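Local coordinates for protein CAS3 Metal dependent phosphohydrolase (Methanocaldococcus jannaschii, PDB 3S4L) that cleaves single-stranded DNA and RNA as the metal-dependent HD nuclease of a CRISPR interference system, needing magnesium for the DNase but not the RNase activity, at residues M7-L10 / S16-D19; K64-G69 / M121-P126; M87-E92 / K150-M155; E143-K148 / R186-M191; D158-I163 / Y169-I174. All blocks are in the same frame, centred on the assembly; numbering follows the deposited sequence.

Contact 1: M7-L10 / S16-D19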
# COMPACT_ATOMS: atom_id res chain seq x y z
N MET A 7 17.23 16.10 5.15
CA MET A 7 16.04 16.65 4.49
C MET A 7 15.37 15.76 3.43
O MET A 7 14.58 16.25 2.62
CB MET A 7 16.34 18.02 3.86
CG MET A 7 15.78 19.22 4.62
SD MET A 7 16.86 19.77 5.95
CE MET A 7 16.86 21.55 5.70
N GLU A 8 15.67 14.47 3.44
CA GLU A 8 15.15 13.54 2.44
C GLU A 8 13.95 12.73 2.96
O GLU A 8 13.90 12.40 4.15
CB GLU A 8 16.27 12.61 1.97
CG GLU A 8 16.36 12.42 0.45
CD GLU A 8 15.74 13.57 -0.32
OE1 GLU A 8 16.39 14.64 -0.45
OE2 GLU A 8 14.59 13.41 -0.81
N VAL A 9 13.00 12.41 2.09
CA VAL A 9 11.91 11.50 2.45
C VAL A 9 12.47 10.12 2.78
O VAL A 9 12.97 9.41 1.91
CB VAL A 9 10.88 11.39 1.32
CG1 VAL A 9 9.63 10.65 1.81
CG2 VAL A 9 10.50 12.78 0.82
N LEU A 10 12.42 9.75 4.06
CA LEU A 10 13.15 8.57 4.54
C LEU A 10 12.30 7.30 4.68
O LEU A 10 11.13 7.37 5.07
CB LEU A 10 13.84 8.88 5.88
CG LEU A 10 14.99 9.90 5.84
CD1 LEU A 10 15.65 10.07 7.21
CD2 LEU A 10 16.04 9.49 4.79
N SER A 16 16.80 6.62 2.05
CA SER A 16 15.71 7.36 1.42
C SER A 16 14.65 6.39 0.91
O SER A 16 14.97 5.25 0.59
CB SER A 16 16.22 8.28 0.31
OG SER A 16 16.61 7.54 -0.84
N LEU A 17 13.40 6.84 0.86
CA LEU A 17 12.32 5.96 0.43
C LEU A 17 12.45 5.62 -1.06
O LEU A 17 12.25 4.47 -1.45
CB LEU A 17 10.94 6.58 0.76
CG LEU A 17 9.69 5.77 0.40
CD1 LEU A 17 9.59 4.48 1.20
CD2 LEU A 17 8.43 6.61 0.60
N ILE A 18 12.79 6.61 -1.88
CA ILE A 18 13.08 6.39 -3.30
C ILE A 18 14.16 5.31 -3.53
O ILE A 18 13.96 4.37 -4.32
CB ILE A 18 13.52 7.70 -3.99
CG1 ILE A 18 12.30 8.58 -4.27
CG2 ILE A 18 14.27 7.41 -5.29
CD1 ILE A 18 11.18 7.84 -4.99
N ASP A 19 15.29 5.44 -2.85
CA ASP A 19 16.34 4.43 -2.97
C ASP A 19 15.87 3.06 -2.50
O ASP A 19 16.17 2.04 -3.12
CB ASP A 19 17.60 4.86 -2.22
CG ASP A 19 18.34 5.99 -2.93
OD1 ASP A 19 18.34 6.00 -4.19
OD2 ASP A 19 18.91 6.86 -2.24
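V9 and L17 form the tight side of this contact, and a single backbone bond fixes them: L17 N donates to V9 O at 2.8 Å with a nearly straight N-H...O angle of 169°. The donor sits 18° out of the carbonyl plane. The same oxygen is also approached by S16 CA at 3.5 Å, a CA-H...O contact, so V9 O meets both the first turn of helix 17-31 and the residue ahead of it. Alongside the bond the packing is apolar: V9 CG1 lies 4.4 Å from L17 CD2. The L17 side chain also packs on D67, a metal ligand. V9 in turn touches L162 of helix 159-167, which helps bury this side.

The other side is looser. E8 CG comes no nearer than 4.1 Å to S16 CB, and E8 is exposed; its chain bends at chi2, and its OE2 accepts a weak bond from V9 N. L10 points its CB away from S16, yet CD2 returns to within 4.0 Å of S16 CA, while L10 packs on I79 and I80 of helix 73-80.

S16 is the N-cap of helix 17-31. Its OG takes the N-H of D19 at 3.2 Å and donates to D19 OD2 at 2.8 Å, meeting that oxygen from above the carboxylate plane. L10 and S16 also face each other as an antiparallel non-hydrogen-bonded pair, so the chain doubles back in a short bridge that leads directly into an N-capped helix of the mainly helical HD domain.

Contact 2: K64-G69 / M121-P126. With CA (calcium ion), chain C.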
# COMPACT_ATOMS: atom_id res chain seq x y z
N LYS A 64 5.90 -0.30 -5.08
CA LYS A 64 6.29 1.09 -4.96
C LYS A 64 5.48 1.86 -3.91
O LYS A 64 5.96 2.81 -3.31
CB LYS A 64 6.20 1.78 -6.32
CG LYS A 64 7.24 1.29 -7.34
CD LYS A 64 6.96 1.85 -8.72
CE LYS A 64 8.11 1.59 -9.68
NZ LYS A 64 7.74 2.01 -11.07
N LEU A 65 4.25 1.44 -3.69
CA LEU A 65 3.36 2.27 -2.89
C LEU A 65 3.08 1.72 -1.50
O LEU A 65 2.46 2.41 -0.68
CB LEU A 65 2.06 2.49 -3.65
CG LEU A 65 2.14 3.29 -4.95
CD1 LEU A 65 0.73 3.43 -5.54
CD2 LEU A 65 2.75 4.68 -4.69
N HIS A 66 3.49 0.49 -1.20
CA HIS A 66 3.04 -0.08 0.06
C HIS A 66 3.56 0.70 1.28
O HIS A 66 2.94 0.68 2.34
CB HIS A 66 3.31 -1.58 0.16
CG HIS A 66 4.74 -1.93 0.34
ND1 HIS A 66 5.64 -1.93 -0.71
CD2 HIS A 66 5.44 -2.31 1.43
CE1 HIS A 66 6.83 -2.28 -0.27
NE2 HIS A 66 6.73 -2.53 1.03
N ASP A 67 4.69 1.40 1.13
CA ASP A 67 5.20 2.26 2.19
C ASP A 67 5.09 3.74 1.91
O ASP A 67 5.78 4.55 2.57
CB ASP A 67 6.66 1.91 2.50
CG ASP A 67 6.79 0.69 3.38
OD1 ASP A 67 7.88 0.07 3.39
OD2 ASP A 67 5.79 0.36 4.06
N ILE A 68 4.25 4.12 0.95
CA ILE A 68 4.08 5.53 0.64
C ILE A 68 3.56 6.28 1.87
O ILE A 68 3.86 7.47 2.05
CB ILE A 68 3.17 5.77 -0.60
CG1 ILE A 68 3.39 7.18 -1.15
CG2 ILE A 68 1.72 5.52 -0.25
CD1 ILE A 68 4.86 7.57 -1.22
N GLY A 69 2.84 5.58 2.74
CA GLY A 69 2.35 6.14 3.99
C GLY A 69 3.47 6.69 4.87
O GLY A 69 3.23 7.52 5.76
N MET A 121 -2.84 -2.51 2.95
CA MET A 121 -3.34 -2.18 4.28
C MET A 121 -2.93 -3.27 5.26
O MET A 121 -2.88 -3.07 6.47
CB MET A 121 -4.86 -2.05 4.24
CG MET A 121 -5.47 -1.24 5.40
SD MET A 121 -7.26 -1.45 5.53
CE MET A 121 -7.84 -0.26 4.34
N LEU A 122 -2.63 -4.44 4.73
CA LEU A 122 -2.33 -5.59 5.57
C LEU A 122 -0.89 -6.05 5.37
O LEU A 122 -0.55 -7.16 5.74
CB LEU A 122 -3.30 -6.74 5.25
CG LEU A 122 -4.68 -6.80 5.93
CD1 LEU A 122 -5.35 -5.45 6.06
CD2 LEU A 122 -5.61 -7.79 5.22
N HIS A 123 -0.03 -5.22 4.79
CA HIS A 123 1.31 -5.71 4.45
C HIS A 123 2.20 -5.91 5.68
O HIS A 123 3.33 -6.37 5.55
CB HIS A 123 2.02 -4.86 3.38
CG HIS A 123 2.53 -3.54 3.86
ND1 HIS A 123 1.82 -2.37 3.69
CD2 HIS A 123 3.68 -3.20 4.50
CE1 HIS A 123 2.51 -1.36 4.19
NE2 HIS A 123 3.63 -1.84 4.70
N HIS A 124 1.69 -5.58 6.86
CA HIS A 124 2.47 -5.89 8.05
C HIS A 124 2.12 -7.16 8.80
O HIS A 124 3.01 -7.77 9.40
CB HIS A 124 2.68 -4.67 8.96
CG HIS A 124 3.84 -3.86 8.54
ND1 HIS A 124 5.14 -4.23 8.81
CD2 HIS A 124 3.93 -2.76 7.75
CE1 HIS A 124 5.97 -3.37 8.26
NE2 HIS A 124 5.26 -2.46 7.62
N GLU A 125 0.86 -7.58 8.74
CA GLU A 125 0.48 -8.88 9.28
C GLU A 125 1.31 -10.02 8.65
O GLU A 125 1.61 -9.98 7.46
CB GLU A 125 -1.02 -9.09 9.09
N PRO A 126 1.72 -11.01 9.46
CA PRO A 126 2.51 -12.15 8.97
C PRO A 126 1.75 -12.96 7.92
O PRO A 126 0.52 -12.92 7.91
CB PRO A 126 2.71 -13.01 10.23
CG PRO A 126 2.54 -12.13 11.33
CD PRO A 126 1.54 -11.07 10.91
CA CA C . 5.49 -0.95 5.87
O HOH W 1 7.06 -2.08 4.59
O HOH W 2 8.09 -0.47 6.86
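H66 turns the edge of its imidazole onto one face of the H123 ring, with H66 CD2 3.6 Å from H123 CD2 and displaced toward the rim of that face. The centroids are 4.9 Å apart and the planes stand at 87°, which defines a T-shaped pair. H66 CB adds a CH-pi contact over the same ring, 20° off its normal. Both histidines hold CG between the backbone N and the carbonyl carbon, a torsion consistent with the two rings being brought together. Each ring also has a hydrogen bond that limits its rotation: H66 ND1 with L62 O, H123 ND1 with V120 O.

D67 meets H123 by sharing a calcium ion. D67 OD2 binds the metal at 2.3 Å and H123 NE2 at 2.4 Å; their mutual distance of 3.1 Å is a spacing between ligands and not a hydrogen bond. The carboxylate and the H123 ring are turned 64° from one another. H124 NE2 binds from the same segment as H123 at 2.3 Å, and H91 is the fourth protein ligand. Of two metal-bound waters, one is a looser ligand, its O 2.8 Å from the calcium. The closer water also donates to D67 OD1 at 2.6 Å, so D67 grips the ion directly through one oxygen and holds a metal-bound water with the other.

H66 and D67 are the HD pair of the family. Calcium occupies the catalytic magnesium position here. The water bridging D67 and the metal would probably be polarised by the ion, consistent with a role in the magnesium-dependent cleavage of DNA.

Contact 3: M87-E92 / K150-M155. With CA (calcium ion), chain C.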
# COMPACT_ATOMS: atom_id res chain seq x y z
N MET A 87 2.71 7.21 18.17
CA MET A 87 1.41 7.33 18.86
C MET A 87 0.31 6.53 18.15
O MET A 87 -0.77 7.06 17.84
CB MET A 87 0.99 8.80 19.00
CG MET A 87 2.13 9.71 19.45
SD MET A 87 1.88 10.51 21.05
CE MET A 87 1.55 12.19 20.54
N GLY A 88 0.60 5.26 17.88
CA GLY A 88 -0.36 4.39 17.23
C GLY A 88 -0.50 4.63 15.74
O GLY A 88 -1.20 3.87 15.05
N PHE A 89 0.13 5.68 15.22
CA PHE A 89 0.00 5.93 13.79
C PHE A 89 0.44 4.71 12.97
O PHE A 89 1.47 4.08 13.26
CB PHE A 89 0.77 7.15 13.32
CG PHE A 89 0.71 7.35 11.82
CD1 PHE A 89 -0.46 7.81 11.21
CD2 PHE A 89 1.80 7.03 11.02
CE1 PHE A 89 -0.54 7.98 9.81
CE2 PHE A 89 1.74 7.21 9.62
CZ PHE A 89 0.57 7.68 9.01
N ARG A 90 -0.34 4.36 11.95
CA ARG A 90 -0.04 3.20 11.10
C ARG A 90 0.03 3.61 9.63
O ARG A 90 -0.98 3.88 8.98
CB ARG A 90 -1.07 2.10 11.32
CG ARG A 90 -1.26 1.76 12.78
CD ARG A 90 -0.42 0.59 13.24
NE ARG A 90 0.90 0.53 12.63
CZ ARG A 90 1.43 -0.58 12.12
NH1 ARG A 90 0.73 -1.71 12.15
NH2 ARG A 90 2.65 -0.57 11.58
N HIS A 91 1.25 3.69 9.11
CA HIS A 91 1.50 4.17 7.76
C HIS A 91 0.73 3.39 6.69
O HIS A 91 0.31 3.97 5.67
CB HIS A 91 2.99 4.09 7.44
CG HIS A 91 3.53 2.69 7.43
ND1 HIS A 91 3.81 1.99 8.57
CD2 HIS A 91 3.84 1.88 6.39
CE1 HIS A 91 4.27 0.79 8.24
NE2 HIS A 91 4.29 0.71 6.93
N GLU A 92 0.52 2.10 6.91
CA GLU A 92 -0.09 1.26 5.87
C GLU A 92 -1.52 1.65 5.51
O GLU A 92 -1.98 1.39 4.39
CB GLU A 92 -0.00 -0.24 6.20
CG GLU A 92 -0.70 -0.66 7.47
CD GLU A 92 0.26 -0.72 8.66
OE1 GLU A 92 1.02 0.24 8.88
OE2 GLU A 92 0.25 -1.75 9.38
N LYS A 150 -5.30 8.77 14.22
CA LYS A 150 -5.44 9.92 15.12
C LYS A 150 -4.36 10.97 14.87
O LYS A 150 -4.67 12.15 14.67
CB LYS A 150 -5.39 9.47 16.58
CG LYS A 150 -5.80 10.57 17.58
CD LYS A 150 -5.89 10.02 19.00
CE LYS A 150 -6.56 11.02 19.94
NZ LYS A 150 -5.76 12.27 20.07
N LYS A 151 -3.10 10.54 14.86
CA LYS A 151 -1.98 11.48 14.71
C LYS A 151 -1.57 11.78 13.26
O LYS A 151 -0.53 12.38 13.02
CB LYS A 151 -0.76 11.02 15.53
CG LYS A 151 -0.92 11.23 17.02
CD LYS A 151 -1.56 12.58 17.30
CE LYS A 151 -1.39 13.03 18.74
NZ LYS A 151 -1.71 14.48 18.88
N PHE A 152 -2.39 11.37 12.29
CA PHE A 152 -2.07 11.72 10.91
C PHE A 152 -2.21 13.23 10.70
O PHE A 152 -3.24 13.82 11.02
CB PHE A 152 -2.95 10.96 9.91
CG PHE A 152 -2.67 11.32 8.46
CD1 PHE A 152 -1.49 10.92 7.83
CD2 PHE A 152 -3.60 12.05 7.71
CE1 PHE A 152 -1.24 11.24 6.50
CE2 PHE A 152 -3.36 12.37 6.38
CZ PHE A 152 -2.17 11.97 5.77
N ASP A 153 -1.15 13.86 10.18
CA ASP A 153 -1.15 15.31 9.98
C ASP A 153 -0.62 15.67 8.60
O ASP A 153 0.15 16.63 8.45
CB ASP A 153 -0.30 15.99 11.05
CG ASP A 153 1.14 15.50 11.05
OD1 ASP A 153 1.43 14.39 10.54
OD2 ASP A 153 1.99 16.25 11.58
N GLY A 154 -1.03 14.90 7.59
CA GLY A 154 -0.73 15.21 6.20
C GLY A 154 0.58 14.64 5.68
O GLY A 154 1.46 14.22 6.43
N MET A 155 0.71 14.63 4.36
CA MET A 155 1.94 14.20 3.70
C MET A 155 2.97 15.32 3.74
O MET A 155 2.63 16.48 3.99
CB MET A 155 1.64 13.78 2.26
CG MET A 155 0.47 12.80 2.16
SD MET A 155 0.66 11.41 3.30
CE MET A 155 1.74 10.34 2.31
CA CA C . 5.49 -0.95 5.87
O HOH W 3 -2.42 7.79 15.46
O HOH W 2 8.09 -0.47 6.86
O HOH W 1 7.06 -2.08 4.59
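Residues 87-90 and 150-155 are loop, helix 91-107 begins at the end of the first segment, and the backbones come closest at F89 and K151, CA atoms 6.0 Å apart. A water bridges them by donating to M87 O at 3.0 Å and accepting from K151 N at 2.9 Å. On the buried side, F89 CE1 reaches F152 CD1 at 3.7 Å. The rings meet obliquely, so the pair is apolar packing without a stack. Both rings also touch V94 of helix 91-107. G154 N lies 3.5 Å above the plane of the F152 ring, over its centre, and M155 SD lies at the edge of that ring, in its plane.

F89 thus packs the approach to helix 91-107, the helix of the HD domain that carries the ligand H91. At its start, H91 NE2 binds the calcium ion at 2.3 Å. E92 OE1 lies over one face of the H91 ring, while E92 OE2 is paired with R90 NH1 by charge, well out of the guanidinium plane.

Toward solvent the contact is aliphatic. M87 bends at chi2 and chi3 to bring CE within 3.5 Å of K151 CE, while M87 CB rests 3.7 Å from K151 CG.

Contact 4: E143-K148 / R186-M191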
# COMPACT_ATOMS: atom_id res chain seq x y z
N GLU A 143 -13.47 2.19 15.02
CA GLU A 143 -12.76 2.77 16.16
C GLU A 143 -11.22 2.65 16.02
O GLU A 143 -10.49 3.63 16.17
CB GLU A 143 -13.22 2.13 17.46
CG GLU A 143 -12.51 2.71 18.67
CD GLU A 143 -13.15 2.29 19.99
OE1 GLU A 143 -14.05 1.43 19.97
OE2 GLU A 143 -12.76 2.84 21.03
N VAL A 144 -10.76 1.43 15.73
CA VAL A 144 -9.35 1.17 15.52
C VAL A 144 -8.79 2.01 14.38
O VAL A 144 -7.68 2.54 14.49
CB VAL A 144 -9.08 -0.33 15.24
CG1 VAL A 144 -7.61 -0.54 14.93
CG2 VAL A 144 -9.51 -1.16 16.44
N VAL A 145 -9.53 2.13 13.27
CA VAL A 145 -9.10 3.06 12.22
C VAL A 145 -8.85 4.45 12.82
O VAL A 145 -7.79 5.03 12.60
CB VAL A 145 -10.10 3.19 11.07
CG1 VAL A 145 -9.70 4.36 10.15
CG2 VAL A 145 -10.18 1.87 10.28
N LEU A 146 -9.80 4.95 13.61
CA LEU A 146 -9.63 6.26 14.23
C LEU A 146 -8.41 6.30 15.15
O LEU A 146 -7.74 7.33 15.26
CB LEU A 146 -10.89 6.68 15.02
CG LEU A 146 -12.20 6.95 14.27
CD1 LEU A 146 -13.27 7.27 15.27
CD2 LEU A 146 -12.05 8.10 13.28
N ASP A 147 -8.16 5.21 15.86
CA ASP A 147 -6.95 5.12 16.67
C ASP A 147 -5.68 5.24 15.80
O ASP A 147 -4.72 5.94 16.15
CB ASP A 147 -6.93 3.77 17.41
CG ASP A 147 -7.92 3.71 18.57
OD1 ASP A 147 -8.42 4.78 18.98
OD2 ASP A 147 -8.20 2.59 19.08
N LYS A 148 -5.68 4.56 14.66
CA LYS A 148 -4.44 4.41 13.90
C LYS A 148 -4.18 5.61 13.00
O LYS A 148 -3.10 5.75 12.43
CB LYS A 148 -4.44 3.11 13.11
CG LYS A 148 -4.43 1.84 13.96
CD LYS A 148 -4.72 0.61 13.06
CE LYS A 148 -4.38 -0.72 13.74
NZ LYS A 148 -4.18 -1.79 12.70
N ARG A 186 -12.44 8.00 6.18
CA ARG A 186 -13.66 7.51 5.54
C ARG A 186 -13.33 6.34 4.63
O ARG A 186 -14.01 5.31 4.66
CB ARG A 186 -14.31 8.63 4.71
CG ARG A 186 -15.65 9.09 5.22
CD ARG A 186 -16.23 10.20 4.34
NE ARG A 186 -15.38 11.39 4.33
CZ ARG A 186 -15.41 12.34 5.26
NH1 ARG A 186 -16.26 12.25 6.27
NH2 ARG A 186 -14.59 13.38 5.16
N PHE A 187 -12.29 6.50 3.81
CA PHE A 187 -11.88 5.41 2.94
C PHE A 187 -11.52 4.15 3.71
O PHE A 187 -12.00 3.07 3.39
CB PHE A 187 -10.69 5.79 2.04
CG PHE A 187 -10.18 4.63 1.24
CD1 PHE A 187 -10.85 4.21 0.11
CD2 PHE A 187 -9.07 3.93 1.66
CE1 PHE A 187 -10.40 3.12 -0.61
CE2 PHE A 187 -8.62 2.85 0.94
CZ PHE A 187 -9.29 2.44 -0.19
N VAL A 188 -10.66 4.29 4.71
CA VAL A 188 -10.22 3.12 5.46
C VAL A 188 -11.36 2.41 6.22
O VAL A 188 -11.45 1.19 6.20
CB VAL A 188 -9.07 3.46 6.43
CG1 VAL A 188 -8.62 2.19 7.14
CG2 VAL A 188 -7.90 4.10 5.66
N ILE A 189 -12.23 3.18 6.86
CA ILE A 189 -13.40 2.59 7.49
C ILE A 189 -14.19 1.78 6.46
O ILE A 189 -14.51 0.61 6.68
CB ILE A 189 -14.32 3.67 8.11
CG1 ILE A 189 -13.66 4.27 9.35
CG2 ILE A 189 -15.69 3.09 8.47
CD1 ILE A 189 -14.38 5.48 9.90
N GLU A 190 -14.48 2.42 5.33
CA GLU A 190 -15.22 1.77 4.24
C GLU A 190 -14.51 0.51 3.77
O GLU A 190 -15.15 -0.46 3.37
CB GLU A 190 -15.42 2.74 3.07
CG GLU A 190 -16.60 2.42 2.17
CD GLU A 190 -16.69 3.33 0.95
OE1 GLU A 190 -17.70 3.25 0.22
OE2 GLU A 190 -15.75 4.13 0.73
N MET A 191 -13.18 0.52 3.83
CA MET A 191 -12.41 -0.65 3.44
C MET A 191 -12.51 -1.77 4.46
O MET A 191 -12.79 -2.91 4.11
CB MET A 191 -10.94 -0.26 3.27
CG MET A 191 -10.63 0.34 1.92
SD MET A 191 -10.04 -0.90 0.77
CE MET A 191 -8.37 -1.13 1.42
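V188 is the first residue of 186-191 to meet the other helix, and it does so through one methyl. V188 CG1 lies 3.5 Å from V145 CG2 and 3.9 Å from V145 CG1, so this branch faces both methyls of the opposing valine. V188 holds CG1 opposite its own backbone N (chi1 -178°), which presents that methyl to V145, and the two valine side chains cross at a slant. Around this pair, V188 also packs on L93 of helix 91-107, M121 of helix 110-121 and L149 of helix 142-149, a buried setting for a residue that lies between several helices.

This is helix-on-helix packing within the mainly helical HD fold, joining 142-149 to 181-197; between the two segments the contacts are apolar. The closest CA pair is V145 and I189, at 6.4 Å.

One residue further on, the CB of I189 points along the interface rather than at it, but CG1 comes round to V145 CG1 at 4.0 Å and V145 CB at 4.1 Å. CG1 is placed anti to the carbonyl carbon (chi1 -71°), and the I189 side chain also touches A142 at the beginning of helix 142-149. V145 CG2 lies 4.2 Å from I189 N.

Contact 5: D158-I163 / Y169-I174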
# COMPACT_ATOMS: atom_id res chain seq x y z
N ASP A 158 7.01 17.74 -0.35
CA ASP A 158 7.48 17.20 -1.62
C ASP A 158 6.53 16.14 -2.21
O ASP A 158 6.78 15.64 -3.31
CB ASP A 158 8.87 16.56 -1.47
CG ASP A 158 9.95 17.55 -1.04
OD1 ASP A 158 9.71 18.78 -1.07
OD2 ASP A 158 11.06 17.09 -0.67
N PHE A 159 5.45 15.82 -1.51
CA PHE A 159 4.69 14.60 -1.78
C PHE A 159 4.33 14.32 -3.24
O PHE A 159 4.65 13.25 -3.77
CB PHE A 159 3.41 14.53 -0.94
CG PHE A 159 2.62 13.28 -1.18
CD1 PHE A 159 3.18 12.04 -0.89
CD2 PHE A 159 1.33 13.35 -1.71
CE1 PHE A 159 2.45 10.87 -1.11
CE2 PHE A 159 0.59 12.18 -1.94
CZ PHE A 159 1.15 10.93 -1.64
N GLU A 160 3.63 15.26 -3.87
CA GLU A 160 3.21 15.14 -5.26
C GLU A 160 4.40 14.78 -6.16
O GLU A 160 4.32 13.86 -6.96
CB GLU A 160 2.55 16.43 -5.73
CG GLU A 160 2.61 16.68 -7.24
CD GLU A 160 1.64 15.81 -8.03
OE1 GLU A 160 1.70 14.56 -7.89
OE2 GLU A 160 0.83 16.37 -8.80
N ASP A 161 5.49 15.52 -6.00
CA ASP A 161 6.71 15.26 -6.75
C ASP A 161 7.22 13.84 -6.46
O ASP A 161 7.55 13.10 -7.39
CB ASP A 161 7.77 16.32 -6.45
CG ASP A 161 9.09 15.72 -6.01
OD1 ASP A 161 9.81 15.18 -6.88
OD2 ASP A 161 9.41 15.79 -4.81
N LEU A 162 7.25 13.47 -5.18
CA LEU A 162 7.65 12.12 -4.79
C LEU A 162 6.85 11.05 -5.53
O LEU A 162 7.42 10.09 -6.05
CB LEU A 162 7.51 11.91 -3.28
CG LEU A 162 7.78 10.48 -2.81
CD1 LEU A 162 9.23 10.10 -3.02
CD2 LEU A 162 7.38 10.29 -1.35
N ILE A 163 5.53 11.22 -5.60
CA ILE A 163 4.67 10.26 -6.29
C ILE A 163 5.02 10.20 -7.77
O ILE A 163 5.07 9.13 -8.36
CB ILE A 163 3.18 10.60 -6.16
CG1 ILE A 163 2.69 10.27 -4.75
CG2 ILE A 163 2.37 9.79 -7.17
CD1 ILE A 163 2.78 8.81 -4.39
N TYR A 169 3.06 9.89 -12.36
CA TYR A 169 2.03 10.91 -12.53
C TYR A 169 1.42 11.48 -11.25
O TYR A 169 1.95 11.26 -10.15
CB TYR A 169 0.95 10.49 -13.53
CG TYR A 169 0.32 9.16 -13.25
CD1 TYR A 169 -0.94 9.09 -12.65
CD2 TYR A 169 0.96 7.98 -13.57
CE1 TYR A 169 -1.53 7.87 -12.39
CE2 TYR A 169 0.38 6.75 -13.31
CZ TYR A 169 -0.87 6.70 -12.72
OH TYR A 169 -1.46 5.49 -12.46
N SER A 170 0.32 12.21 -11.41
CA SER A 170 -0.09 13.23 -10.44
C SER A 170 -1.34 12.90 -9.63
O SER A 170 -2.43 12.77 -10.19
CB SER A 170 -0.31 14.55 -11.21
OG SER A 170 -0.64 15.62 -10.35
N ILE A 171 -1.17 12.79 -8.31
CA ILE A 171 -2.31 12.64 -7.40
C ILE A 171 -3.14 13.92 -7.31
O ILE A 171 -4.11 13.99 -6.56
CB ILE A 171 -1.90 12.21 -5.96
CG1 ILE A 171 -0.53 12.80 -5.58
CG2 ILE A 171 -1.90 10.69 -5.84
CD1 ILE A 171 -0.61 14.26 -5.18
N GLY A 172 -2.73 14.94 -8.06
CA GLY A 172 -3.59 16.09 -8.27
C GLY A 172 -4.70 15.65 -9.20
O GLY A 172 -5.89 15.79 -8.89
N ASP A 173 -4.30 15.08 -10.34
CA ASP A 173 -5.24 14.63 -11.37
C ASP A 173 -6.21 13.53 -10.93
O ASP A 173 -7.09 13.15 -11.70
N ILE A 174 -6.05 13.01 -9.71
CA ILE A 174 -6.99 12.02 -9.16
C ILE A 174 -7.04 11.94 -7.63
O ILE A 174 -7.65 12.79 -6.96
CB ILE A 174 -6.75 10.59 -9.74
CG1 ILE A 174 -5.28 10.41 -10.15
CG2 ILE A 174 -7.69 10.31 -10.91
CD1 ILE A 174 -4.45 9.67 -9.14
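I171 inserts its side chain between F159, E160 and I163, where a post-helix loop of the HD domain packs back on the first turns of helix 159-167, the helix it has just left. I171 CG1 lies 3.9 Å from F159 CE2 and 4.2 Å from I163 CG1, and the isoleucine crosses both of these side chains at about a right angle. I171 CD1 takes the third side, 3.9 Å from E160 CB. Alongside, I163 CG2 approaches Y169 O at 3.3 Å.

The polar part is weaker. I171 N donates to E160 OE1 at 3.4 Å with an N-H...O angle of 135°, a weak bond, long and bent. E160 reaches it by bending its chain at chi2 (75°). The spacing between the other carboxylate oxygen and the S170 hydroxyl is too short in the model to carry a claim, which leaves the ST turn from S170 OG to G172 N less certain.

In the next shell, the F159 ring is covered on one face by I163 CG1, and it also meets the ring of Y98 and touches I68 near the metal site. I171 likewise packs on Y98, and Y169 touches I102 and K106, so helix 91-107 backs both segments. Within the helix, I163 N is hydrogen-bonded to F159 O at 2.9 Å.

How the contacts relate
Contact 2 lies about 4 Å from the centre of the chain, with the other four 14 to 17 Å from that centre. Contact 1 comes first in the chain. Contacts 2 and 3 alternate along the sequence and share the calcium ion and two of its waters, so the metal draws together segments distant in sequence. Contact 3 also alternates with contact 4, and a probable hydrogen bond from R90 N to K148 O joins them, their centres about 11 Å apart. Contact 5 lies between the two segments of contact 4. Contacts 1 and 5 meet through L162; contact 1 reaches contact 2 through D67 and I68, contact 5 through I68 and L65. M121 packs on V188 and M191. Contact 2, the nuclease site, thus touches each of the other four.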